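Local coordinates for Slr1438 protein (Synechocystis sp., PDB 3K25) that is of unknown function but probably binds carbohydrate and may act as an isomerase, at residues S26-P29 / G30-G33; W243-A246 / G247-Y250. All coordinates share one frame; numbering follows the deposited sequence.

Contact 1 (S26-P29 / G30-G33); sequences SLVP and GRGG
Gly30 N lies 3.2 Å from Pro29 CB, and Gly30 continues the bend that the proline starts. Arg31 is the first residue to bond back: its N donates to Val28 O over 3.2 Å, the donor N standing about 40° out of the carbonyl plane. That i to i+3 pairing encloses Pro29 and Gly30, whose backbone angles fit a type I beta-turn. The side chains of Arg31 and Val28 lie alongside each other and point the same way, Arg31 CG resting 3.7 Å from Val28 CG2. Arg31 holds its CG anti to its own carbonyl carbon (chi1 -65°), and bends further along the chain carry the guanidinium away from this methyl; the side chain also makes a cation-pi contact with Phe53. Gly32 then turns the chain at positive phi; a beta carbon at this position would collide with Arg31 O, which accounts for a glycine. Gly33, also at positive phi, donates its N to Pro29 O over 3.1 Å, again from above the carbonyl plane, so two successive carbonyls grip the loop. Leu27 CD1 lies 3.5 Å from Gly33 C, where the chain comes back beside the strand it left. The end of strand 23-28 and the turn after it lead into antiparallel strand 34-40, with Val28 paired to Leu34 through the backbone, while Leu27 and Pro29 pack on Leu114 of strand 110-117.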
loop_
_atom_site.group_PDB
_atom_site.type_symbol
_atom_site.label_atom_id
_atom_site.label_comp_id
_atom_site.label_asym_id
_atom_site.label_seq_id
_atom_site.Cartn_x
_atom_site.Cartn_y
_atom_site.Cartn_z
ATOM N N SER A 26 -10.575 -0.927 10.163
ATOM C CA SER A 26 -9.697 -0.837 11.315
ATOM C C SER A 26 -8.349 -0.284 10.884
ATOM O O SER A 26 -7.668 -0.870 10.041
ATOM C CB SER A 26 -9.514 -2.214 11.959
ATOM O OG SER A 26 -10.763 -2.774 12.325
ATOM N N LEU A 27 -7.968 0.850 11.464
ATOM C CA LEU A 27 -6.697 1.483 11.148
ATOM C C LEU A 27 -5.879 1.668 12.429
ATOM O O LEU A 27 -6.377 2.204 13.411
ATOM C CB LEU A 27 -6.965 2.817 10.441
ATOM C CG LEU A 27 -5.906 3.906 10.279
ATOM C CD1 LEU A 27 -4.556 3.344 9.929
ATOM C CD2 LEU A 27 -6.399 4.861 9.216
ATOM N N VAL A 28 -4.638 1.181 12.433
ATOM C CA VAL A 28 -3.772 1.310 13.601
ATOM C C VAL A 28 -2.519 2.124 13.217
ATOM O O VAL A 28 -1.517 1.586 12.729
ATOM C CB VAL A 28 -3.436 -0.111 14.202
ATOM C CG1 VAL A 28 -3.447 -1.142 13.120
ATOM C CG2 VAL A 28 -2.085 -0.107 14.933
ATOM N N PRO A 29 -2.587 3.452 13.425
ATOM C CA PRO A 29 -1.595 4.508 13.166
ATOM C C PRO A 29 -0.159 4.353 13.668
ATOM O O PRO A 29 0.771 4.791 13.008
ATOM C CB PRO A 29 -2.269 5.754 13.739
ATOM C CG PRO A 29 -3.167 5.200 14.799
ATOM C CD PRO A 29 -3.753 4.010 14.127
ATOM N N GLY A 30 0.019 3.751 14.837
ATOM C CA GLY A 30 1.357 3.566 15.373
ATOM C C GLY A 30 2.174 2.535 14.607
ATOM O O GLY A 30 3.394 2.456 14.780
ATOM N N ARG A 31 1.506 1.743 13.767
ATOM C CA ARG A 31 2.167 0.718 12.966
ATOM C C ARG A 31 2.226 1.091 11.496
ATOM O O ARG A 31 1.848 0.293 10.640
ATOM C CB ARG A 31 1.434 -0.617 13.068
ATOM C CG ARG A 31 1.429 -1.236 14.424
ATOM C CD ARG A 31 2.811 -1.589 14.896
ATOM N NE ARG A 31 2.794 -2.925 15.478
ATOM C CZ ARG A 31 2.910 -4.034 14.763
ATOM N NH1 ARG A 31 3.066 -3.946 13.454
ATOM N NH2 ARG A 31 2.840 -5.221 15.348
ATOM N N GLY A 32 2.676 2.301 11.198
ATOM C CA GLY A 32 2.775 2.717 9.813
ATOM C C GLY A 32 1.526 3.323 9.198
ATOM O O GLY A 32 1.400 3.314 7.979
ATOM N N GLY A 33 0.624 3.871 10.011
ATOM C CA GLY A 33 -0.602 4.459 9.476
ATOM C C GLY A 33 -1.306 3.420 8.621
ATOM O O GLY A 33 -1.852 3.711 7.559
#

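Contact 2 (W243-A246 / G247-Y250); sequences WTVA and GKDY
Over one face of the Trp243 indole lies Tyr250 CE2, whereas Trp243 CD1 meets the tyrosine ring at its edge, near the ring plane, 3.7 Å from that same CE2. The planes of the tyrosine and the five-membered ring are inclined at 57° with centroids 5.4 Å apart, an oblique pair that is neither a stack nor T-shaped. His164 also meets the Trp243 ring, and Tyr47 that of Tyr250. Tyr250 OH comes within 3.2 Å of Trp243 NE1, but the angle is too poor for a hydrogen bond. Trp243 reaches this position with its CG anti to the backbone N (chi1 174°). Replacing Trp243 by an alanine would remove the indole beside Tyr250 CE2 and is likely to leave that edge of the phenol without its aromatic neighbour. Nearer the bend, Val245 CG2 rests 3.7 Å from Lys248 CG, the two side chains running alongside. Polar links across the turn are slight: Thr244 OG1 makes a weak 3.5 Å bond to Tyr250 O, and Lys248 N a weak one to Ala246 O. The stronger partner of Thr244 OG1 is Lys172 NZ, which also bonds Lys248 O. Asp249 centres an inverse gamma turn that brings the chain into its return strand. This connection joins antiparallel strands 239-245 and 250-256: Trp243 pairs with Cys252 through the backbone, strand 205-210 flanks the outgoing strand, and Tyr166 of strand 157-168 meets Tyr250 edge-to-face.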
loop_
_atom_site.group_PDB
_atom_site.type_symbol
_atom_site.label_atom_id
_atom_site.label_comp_id
_atom_site.label_asym_id
_atom_site.label_seq_id
_atom_site.Cartn_x
_atom_site.Cartn_y
_atom_site.Cartn_z
ATOM N N TRP A 243 0.991 -9.300 -6.450
ATOM C CA TRP A 243 1.640 -10.243 -5.529
ATOM C C TRP A 243 0.645 -11.306 -5.069
ATOM O O TRP A 243 -0.506 -11.003 -4.754
ATOM C CB TRP A 243 2.162 -9.450 -4.323
ATOM C CG TRP A 243 2.770 -10.208 -3.132
ATOM C CD1 TRP A 243 2.633 -9.880 -1.793
ATOM C CD2 TRP A 243 3.704 -11.290 -3.171
ATOM N NE1 TRP A 243 3.430 -10.682 -1.015
ATOM C CE2 TRP A 243 4.098 -11.556 -1.831
ATOM C CE3 TRP A 243 4.254 -12.056 -4.201
ATOM C CZ2 TRP A 243 5.013 -12.553 -1.506
ATOM C CZ3 TRP A 243 5.166 -13.047 -3.875
ATOM C CH2 TRP A 243 5.536 -13.285 -2.536
ATOM N N THR A 244 1.089 -12.554 -5.033
ATOM C CA THR A 244 0.232 -13.648 -4.595
ATOM C C THR A 244 1.039 -14.931 -4.471
ATOM O O THR A 244 1.971 -15.162 -5.240
ATOM C CB THR A 244 -0.946 -13.870 -5.573
ATOM O OG1 THR A 244 -1.705 -15.012 -5.158
ATOM C CG2 THR A 244 -0.439 -14.089 -6.985
ATOM N N VAL A 245 0.697 -15.755 -3.487
ATOM C CA VAL A 245 1.408 -17.013 -3.280
ATOM C C VAL A 245 0.465 -18.167 -2.961
ATOM O O VAL A 245 -0.608 -17.980 -2.371
ATOM C CB VAL A 245 2.444 -16.911 -2.126
ATOM C CG1 VAL A 245 3.377 -15.734 -2.360
ATOM C CG2 VAL A 245 1.732 -16.786 -0.793
ATOM N N ALA A 246 0.881 -19.365 -3.361
ATOM C CA ALA A 246 0.104 -20.569 -3.119
ATOM C C ALA A 246 -0.171 -20.694 -1.619
ATOM O O ALA A 246 0.741 -20.543 -0.801
ATOM C CB ALA A 246 0.876 -21.792 -3.620
ATOM N N GLY A 247 -1.426 -20.953 -1.262
ATOM C CA GLY A 247 -1.768 -21.093 0.143
ATOM C C GLY A 247 -2.430 -19.873 0.762
ATOM O O GLY A 247 -3.635 -19.885 1.020
ATOM N N LYS A 248 -1.652 -18.821 1.008
ATOM C CA LYS A 248 -2.190 -17.601 1.603
ATOM C C LYS A 248 -3.284 -17.012 0.707
ATOM O O LYS A 248 -3.076 -16.788 -0.481
ATOM C CB LYS A 248 -1.054 -16.605 1.838
ATOM C CG LYS A 248 0.140 -17.246 2.562
ATOM C CD LYS A 248 1.089 -16.230 3.214
ATOM C CE LYS A 248 0.503 -15.632 4.505
ATOM N NZ LYS A 248 1.432 -14.683 5.206
ATOM N N ASP A 249 -4.452 -16.771 1.292
ATOM C CA ASP A 249 -5.599 -16.264 0.547
ATOM C C ASP A 249 -5.702 -14.753 0.321
ATOM O O ASP A 249 -6.598 -14.087 0.854
ATOM C CB ASP A 249 -6.898 -16.771 1.194
ATOM C CG ASP A 249 -7.029 -18.288 1.134
ATOM O OD1 ASP A 249 -6.965 -18.850 0.018
ATOM O OD2 ASP A 249 -7.199 -18.920 2.199
ATOM N N TYR A 250 -4.800 -14.221 -0.498
ATOM C CA TYR A 250 -4.807 -12.798 -0.816
ATOM C C TYR A 250 -4.228 -12.517 -2.197
ATOM O O TYR A 250 -3.377 -13.257 -2.697
ATOM C CB TYR A 250 -4.015 -12.000 0.231
ATOM C CG TYR A 250 -2.516 -12.261 0.273
ATOM C CD1 TYR A 250 -1.952 -13.042 1.282
ATOM C CD2 TYR A 250 -1.660 -11.684 -0.670
ATOM C CE1 TYR A 250 -0.572 -13.236 1.358
ATOM C CE2 TYR A 250 -0.276 -11.873 -0.605
ATOM C CZ TYR A 250 0.261 -12.647 0.416
ATOM O OH TYR A 250 1.625 -12.798 0.516
#

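Both contacts are short connections between antiparallel strands, yet they belong to different sheets. Contact 1 comes first in the chain, joining strands 23-28 and 34-40 of a four-stranded sheet; contact 2 follows much later, joining strands 239-245 and 250-256 of another, branched sheet. Their centres are 23 Å apart and their nearest atoms about 14 Å apart, so they do not touch. Contact 1 is the more buried, and its centre lies about 12 Å from the centre of the chain, against about 16 Å for that of contact 2. Both fall within the aldose 1-epimerase region of the chain, consistent with separate turns of one largely beta fold of the galactose mutarotase type.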